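Local structure of penicillin binding protein 2X (Streptococcus thermophilus, 5U47) at residues L86-S91 and G108-G113; A289-G294 and I412-V417; G657-N662 and S681-K686. The protein probably forms peptide cross-links between glycan strands of peptidoglycan as a septal transpeptidase, and is thought to be inactivated by beta-lactams that acylate its active-site serine. The protein carries 1 engineered substitution. All blocks are in the same frame, centred on the assembly; numbering follows the deposited sequence. Where two conformers were deposited one is given.

Interaction 1: L86-S91 and G108-G113; sequences LGIKKS and GLKGKG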
# COMPACT_ATOMS: atom_id res chain seq x y z
N LEU A 86 23.07 -32.48 18.01
CA LEU A 86 22.22 -31.41 18.57
C LEU A 86 22.67 -30.85 19.91
O LEU A 86 22.07 -29.90 20.40
CB LEU A 86 20.78 -31.90 18.75
CG LEU A 86 20.00 -32.28 17.48
CD1 LEU A 86 18.63 -32.82 17.86
CD2 LEU A 86 19.87 -31.09 16.53
N GLY A 87 23.71 -31.43 20.52
CA GLY A 87 24.17 -30.96 21.82
C GLY A 87 23.20 -31.27 22.95
O GLY A 87 23.15 -30.55 23.95
N ILE A 88 22.44 -32.35 22.79
CA ILE A 88 21.48 -32.78 23.80
C ILE A 88 22.17 -33.76 24.74
O ILE A 88 22.75 -34.75 24.28
CB ILE A 88 20.25 -33.45 23.16
CG1 ILE A 88 19.52 -32.46 22.22
CG2 ILE A 88 19.28 -33.96 24.23
CD1 ILE A 88 18.33 -33.05 21.49
N LYS A 89 22.08 -33.50 26.05
CA LYS A 89 22.69 -34.38 27.06
C LYS A 89 22.10 -35.79 26.99
O LYS A 89 20.88 -35.95 26.94
CB LYS A 89 22.51 -33.83 28.48
CG LYS A 89 23.32 -32.58 28.79
CD LYS A 89 23.22 -32.24 30.27
CE LYS A 89 24.18 -31.11 30.66
NZ LYS A 89 23.90 -29.83 29.96
N LYS A 90 22.98 -36.79 26.99
CA LYS A 90 22.59 -38.20 26.88
C LYS A 90 21.50 -38.61 27.86
O LYS A 90 20.58 -39.34 27.50
CB LYS A 90 23.81 -39.13 27.03
CG LYS A 90 24.85 -38.93 25.94
CD LYS A 90 26.03 -39.87 26.09
CE LYS A 90 27.12 -39.50 25.09
NZ LYS A 90 28.35 -40.33 25.26
N SER A 91 21.62 -38.12 29.09
CA SER A 91 20.64 -38.42 30.14
C SER A 91 19.24 -37.88 29.82
O SER A 91 18.25 -38.47 30.23
CB SER A 91 21.12 -37.89 31.50
OG SER A 91 21.47 -36.51 31.44
N GLY A 108 12.32 -31.56 23.33
CA GLY A 108 12.42 -30.16 23.76
C GLY A 108 12.93 -29.16 22.74
O GLY A 108 12.92 -29.42 21.54
N LEU A 109 13.40 -28.01 23.24
CA LEU A 109 13.89 -26.92 22.37
C LEU A 109 15.02 -27.30 21.43
O LEU A 109 15.02 -26.86 20.29
CB LEU A 109 14.30 -25.69 23.20
CG LEU A 109 13.20 -24.69 23.60
CD1 LEU A 109 11.99 -25.36 24.24
CD2 LEU A 109 13.81 -23.64 24.52
N LYS A 110 15.98 -28.10 21.90
CA LYS A 110 17.07 -28.54 21.03
C LYS A 110 16.55 -29.52 19.95
O LYS A 110 17.21 -29.73 18.93
CB LYS A 110 18.22 -29.15 21.83
CG LYS A 110 18.96 -28.16 22.72
CD LYS A 110 20.27 -28.77 23.23
CE LYS A 110 21.08 -27.82 24.10
NZ LYS A 110 20.53 -27.66 25.48
N GLY A 111 15.37 -30.09 20.19
CA GLY A 111 14.74 -31.02 19.23
C GLY A 111 13.80 -30.36 18.24
O GLY A 111 13.11 -31.06 17.48
N LYS A 112 13.79 -29.03 18.23
CA LYS A 112 12.92 -28.25 17.35
C LYS A 112 13.73 -27.17 16.65
O LYS A 112 14.80 -26.79 17.12
CB LYS A 112 11.81 -27.59 18.16
CG LYS A 112 10.89 -28.58 18.85
CD LYS A 112 9.75 -27.88 19.56
CE LYS A 112 8.71 -28.91 20.01
NZ LYS A 112 7.51 -28.26 20.61
N GLY A 113 13.21 -26.66 15.54
CA GLY A 113 13.90 -25.62 14.76
C GLY A 113 15.17 -26.12 14.10
O GLY A 113 16.07 -25.34 13.81
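The side chain of K110 runs across the turn formed by L86, G87 and I88. At its root, CB rests against the branch of I88. K110 CB is 3.6 Å from I88 CG1 and 3.9 Å from I88 CD1, a plain apolar touch. The two side chains run by one another, pointing opposite ways. Further out, K110 CD sits equally close to two backbone oxygens, 3.5 Å from both L86 O and G87 O. K110 CE then passes 3.4 Å from G87 O. The chain is extended up to CE and bends at its last torsion (chi4 76°). NZ ends 4.2 Å from G87 O and makes no hydrogen bond to it. The oxygens are therefore met by methylene groups.

The contact joins two turns of the dimerisation domain found in this class of penicillin-binding proteins. L86 ends helix 72-86, and G87 leaves the helix with positive phi. I88 leads on to K89, the N-cap residue of helix 90-97. The other side is a short 3-10 turn that follows strand 104-105. Its G111 is also hydrogen-bonded through the backbone to I52 of strand 42-55.

L86 turns both methyls to the carbonyl oxygen of K110. L86 CD1 is 3.6 Å from K110 O, and CD2 is slightly farther. K89 NZ lies 6.0 Å from K110 NZ; the two like charges are not in contact.

Interaction 2: A289-G294 and I412-V417; sequences AQYEPG and ISVTQV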
# COMPACT_ATOMS: atom_id res chain seq x y z
N ALA A 289 -5.44 5.43 8.30
CA ALA A 289 -5.55 6.70 9.03
C ALA A 289 -6.29 7.78 8.22
O ALA A 289 -6.00 7.97 7.05
CB ALA A 289 -4.16 7.22 9.39
N GLN A 290 -7.27 8.44 8.84
CA GLN A 290 -7.98 9.56 8.23
C GLN A 290 -7.54 10.82 8.95
O GLN A 290 -7.50 10.83 10.17
CB GLN A 290 -9.50 9.42 8.36
CG GLN A 290 -10.04 8.28 7.53
CD GLN A 290 -11.54 8.17 7.56
OE1 GLN A 290 -12.15 7.61 6.66
NE2 GLN A 290 -12.16 8.71 8.61
N TYR A 291 -7.24 11.88 8.21
CA TYR A 291 -6.78 13.10 8.86
C TYR A 291 -7.08 14.32 8.00
O TYR A 291 -7.34 14.21 6.80
CB TYR A 291 -5.26 12.97 9.13
CG TYR A 291 -4.39 12.81 7.87
CD1 TYR A 291 -4.20 11.55 7.26
CD2 TYR A 291 -3.77 13.90 7.29
CE1 TYR A 291 -3.43 11.42 6.12
CE2 TYR A 291 -2.97 13.78 6.15
CZ TYR A 291 -2.81 12.54 5.56
OH TYR A 291 -2.03 12.44 4.43
N GLU A 292 -7.06 15.49 8.62
CA GLU A 292 -7.23 16.73 7.89
C GLU A 292 -5.83 17.03 7.35
O GLU A 292 -4.91 17.19 8.14
CB GLU A 292 -7.79 17.84 8.80
CG GLU A 292 -9.17 17.46 9.37
CD GLU A 292 -9.87 18.59 10.13
OE1 GLU A 292 -9.66 19.78 9.85
OE2 GLU A 292 -10.67 18.26 11.00
N PRO A 293 -5.68 17.09 6.02
CA PRO A 293 -4.33 17.22 5.46
C PRO A 293 -3.67 18.57 5.55
O PRO A 293 -2.44 18.63 5.43
CB PRO A 293 -4.53 16.89 3.98
CG PRO A 293 -5.90 17.40 3.72
CD PRO A 293 -6.70 17.12 4.96
N GLY A 294 -4.45 19.64 5.75
CA GLY A 294 -3.85 20.96 5.83
C GLY A 294 -3.43 21.47 4.46
O GLY A 294 -3.90 20.99 3.41
N ILE A 412 -12.10 18.63 6.11
CA ILE A 412 -12.12 17.54 5.14
C ILE A 412 -11.12 16.48 5.62
O ILE A 412 -10.05 16.82 6.10
CB ILE A 412 -11.80 18.03 3.70
CG1 ILE A 412 -11.91 16.87 2.70
CG2 ILE A 412 -10.41 18.65 3.61
CD1 ILE A 412 -11.87 17.31 1.25
N SER A 413 -11.50 15.21 5.54
CA SER A 413 -10.64 14.12 5.99
C SER A 413 -10.23 13.27 4.82
O SER A 413 -11.07 12.90 3.99
CB SER A 413 -11.35 13.25 7.00
OG SER A 413 -11.63 14.01 8.15
N VAL A 414 -8.94 12.95 4.77
CA VAL A 414 -8.36 12.13 3.70
C VAL A 414 -7.46 11.04 4.26
O VAL A 414 -7.15 11.03 5.45
CB VAL A 414 -7.46 12.99 2.78
CG1 VAL A 414 -8.22 14.19 2.23
CG2 VAL A 414 -6.18 13.46 3.49
N THR A 415 -7.05 10.11 3.39
CA THR A 415 -6.04 9.13 3.70
C THR A 415 -4.82 9.56 2.89
O THR A 415 -4.93 10.32 1.92
CB THR A 415 -6.40 7.71 3.26
OG1 THR A 415 -6.63 7.69 1.85
CG2 THR A 415 -7.63 7.25 3.96
N GLN A 416 -3.65 9.06 3.29
CA GLN A 416 -2.41 9.38 2.59
C GLN A 416 -2.51 8.96 1.13
O GLN A 416 -2.09 9.70 0.23
CB GLN A 416 -1.20 8.68 3.25
CG GLN A 416 0.08 8.95 2.44
CD GLN A 416 1.33 8.28 2.94
OE1 GLN A 416 2.37 8.37 2.28
NE2 GLN A 416 1.26 7.58 4.08
N VAL A 417 -3.06 7.77 0.90
CA VAL A 417 -3.15 7.27 -0.47
C VAL A 417 -4.10 8.12 -1.35
O VAL A 417 -3.87 8.24 -2.54
CB VAL A 417 -3.42 5.76 -0.51
CG1 VAL A 417 -4.83 5.44 -0.02
CG2 VAL A 417 -3.13 5.19 -1.90
O HOH W 1 -3.74 7.33 5.55
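Y291 and V414 form a single antiparallel hydrogen-bonded pair, with their segments running 117° apart. Y291 N donates to V414 O at 2.9 Å, and the donor lies in the carbonyl plane. V414 N returns a bond to Y291 O that is nearly straight at the hydrogen (170°). CA-H...O contacts lie around the pair. One of them, from E292 CA to I412 O at 3.3 Å, matters because I412 O is buried and has no hydrogen-bond partner.

The ring of Y291 swings back over the bridge. Its CG sits between the backbone N and the carbonyl carbon (chi1 62°). V414 CG2 lies 4.0 Å above one ring face, offset toward the rim, and makes a CH-pi contact. The same methyl touches P293 CB at 3.8 Å, where the two side chains cross at about a right angle. At the far end Y291 OH lies 3.6 Å from Q416 CA and is hydrogen-bonded to Y544 OH. A water accepts from Q416 N and donates to A289 O at 2.8 Å, so it links the first turn of helix 416-427 to the other segment. The carboxylate of E292 turns elsewhere: its OE1 takes bonds from Q410 NE2 and G411 N and is also bonded to Y519 OH.

The bridge joins the loop before helix 297-308 to the link between strand 412-413 and helix 416-427, inside the transpeptidase domain. The sequence leading into helix 297-308 fits the SxxK motif of serine transpeptidases, so the contact probably lies close to the active site.

Interaction 3: G657-N662 and S681-K686; sequences GWTKKN and SGTVTK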
# COMPACT_ATOMS: atom_id res chain seq x y z
N GLY A 657 -9.53 8.58 -20.48
CA GLY A 657 -8.78 7.31 -20.47
C GLY A 657 -9.59 6.04 -20.73
O GLY A 657 -9.01 4.96 -20.81
N TRP A 658 -10.91 6.13 -20.83
CA TRP A 658 -11.73 4.96 -21.16
C TRP A 658 -11.43 4.42 -22.56
O TRP A 658 -11.24 5.20 -23.50
CB TRP A 658 -13.23 5.29 -21.12
CG TRP A 658 -13.83 5.43 -19.77
CD1 TRP A 658 -13.20 5.78 -18.62
CD2 TRP A 658 -15.22 5.34 -19.45
NE1 TRP A 658 -14.10 5.86 -17.59
CE2 TRP A 658 -15.35 5.59 -18.08
CE3 TRP A 658 -16.36 5.02 -20.19
CZ2 TRP A 658 -16.59 5.57 -17.42
CZ3 TRP A 658 -17.61 4.98 -19.53
CH2 TRP A 658 -17.71 5.26 -18.17
N THR A 659 -11.44 3.10 -22.70
CA THR A 659 -11.34 2.52 -24.04
C THR A 659 -12.65 2.74 -24.79
O THR A 659 -13.71 2.95 -24.18
CB THR A 659 -11.06 1.01 -24.01
OG1 THR A 659 -12.12 0.33 -23.31
CG2 THR A 659 -9.70 0.74 -23.35
N LYS A 660 -12.58 2.71 -26.11
CA LYS A 660 -13.78 2.88 -26.94
C LYS A 660 -14.80 1.77 -26.63
O LYS A 660 -15.99 2.02 -26.53
CB LYS A 660 -13.44 2.88 -28.43
CG LYS A 660 -14.65 3.18 -29.30
CD LYS A 660 -14.31 3.29 -30.77
CE LYS A 660 -15.56 3.63 -31.58
NZ LYS A 660 -15.24 3.99 -32.99
N LYS A 661 -14.31 0.55 -26.44
CA LYS A 661 -15.18 -0.59 -26.07
C LYS A 661 -16.01 -0.25 -24.84
O LYS A 661 -17.21 -0.51 -24.79
CB LYS A 661 -14.34 -1.85 -25.80
CG LYS A 661 -15.12 -3.10 -25.40
CD LYS A 661 -14.13 -4.24 -25.10
CE LYS A 661 -14.82 -5.55 -24.73
NZ LYS A 661 -15.61 -5.47 -23.48
N ASN A 662 -15.37 0.34 -23.84
CA ASN A 662 -16.07 0.72 -22.62
C ASN A 662 -17.04 1.90 -22.81
O ASN A 662 -18.13 1.90 -22.25
CB ASN A 662 -15.10 0.88 -21.47
CG ASN A 662 -14.55 -0.46 -21.02
OD1 ASN A 662 -15.22 -1.49 -21.20
ND2 ASN A 662 -13.35 -0.47 -20.42
N SER A 681 -8.83 2.66 -32.09
CA SER A 681 -7.82 2.11 -31.18
C SER A 681 -7.56 2.93 -29.90
O SER A 681 -7.01 2.42 -28.92
CB SER A 681 -6.49 1.95 -31.94
OG SER A 681 -5.46 1.48 -31.09
N GLY A 682 -7.97 4.20 -29.92
CA GLY A 682 -7.69 5.08 -28.82
C GLY A 682 -8.59 5.04 -27.60
O GLY A 682 -9.54 4.27 -27.51
N THR A 683 -8.21 5.88 -26.65
CA THR A 683 -8.90 6.05 -25.41
C THR A 683 -9.36 7.50 -25.38
O THR A 683 -8.78 8.37 -26.04
CB THR A 683 -7.98 5.80 -24.20
OG1 THR A 683 -6.75 6.51 -24.39
CG2 THR A 683 -7.66 4.33 -24.05
N VAL A 684 -10.38 7.74 -24.58
CA VAL A 684 -11.00 9.04 -24.46
C VAL A 684 -10.02 10.12 -23.99
O VAL A 684 -9.32 9.94 -22.96
CB VAL A 684 -12.18 8.96 -23.48
CG1 VAL A 684 -12.82 10.33 -23.24
CG2 VAL A 684 -13.21 7.97 -23.98
N THR A 685 -9.98 11.22 -24.73
CA THR A 685 -9.18 12.40 -24.36
C THR A 685 -10.06 13.63 -24.08
O THR A 685 -9.59 14.57 -23.46
CB THR A 685 -8.12 12.77 -25.41
OG1 THR A 685 -8.74 12.99 -26.68
CG2 THR A 685 -7.06 11.67 -25.51
N LYS A 686 -11.30 13.62 -24.56
CA LYS A 686 -12.22 14.73 -24.32
C LYS A 686 -13.66 14.23 -24.41
O LYS A 686 -13.95 13.28 -25.13
CB LYS A 686 -12.01 15.89 -25.32
CG LYS A 686 -10.62 16.51 -25.33
CD LYS A 686 -10.50 17.72 -26.24
CE LYS A 686 -11.32 18.90 -25.72
NZ LYS A 686 -11.12 20.12 -26.55
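With V684 CG1 anti to the backbone N (chi1 176°), CG2 lies anti to the carbonyl carbon, and it is CG2 that touches W658. V684 CG2 lies 3.9 Å from W658 CB and 3.4 Å from W658 O. T683 CG2 is also anti to its own carbonyl carbon. This methyl reaches G657 O at 3.6 Å.

The backbones are tied by two hydrogen bonds. G657 N gives one to V684 O at 2.8 Å, with a hydrogen angle of 168°. V684 N gives the other to W658 O at 2.9 Å, in the carbonyl plane. T659 is the N-cap of helix 660-670: its OG1 accepts from N662 N at 3.3 Å.

This is the start of the helix of a PASTA domain, held against an outer strand of its sheet. Strand 683-687 pairs antiparallel with strand 700-706, and T685 and K686 both face T704 in a classic beta bulge. V684 packs on I703, L705 and V663. The W658 side chain touches I617 and L619 of the preceding PASTA domain, and Q641 of that domain binds G657 O through NE2 and T659 N through OE1.

How the interactions relate
The three contacts follow one another along the chain and belong to different domains. Interaction 2 is the buried one. It lies in the transpeptidase domain, its centre about 15 Å from the chain's centre. Interactions 1 and 3 are only partly buried and sit farther out, on opposite sides of that centre. Their own centres are about 67 Å apart, against about 32 Å between the centres of interactions 2 and 3. No helix or strand is shared. Interactions 2 and 3 each rest on two backbone hydrogen bonds beside a helix start, but only interaction 2 adds an aromatic face and a bridging water. Interaction 1 relies on aliphatic packing and a lysine chain lying over carbonyls.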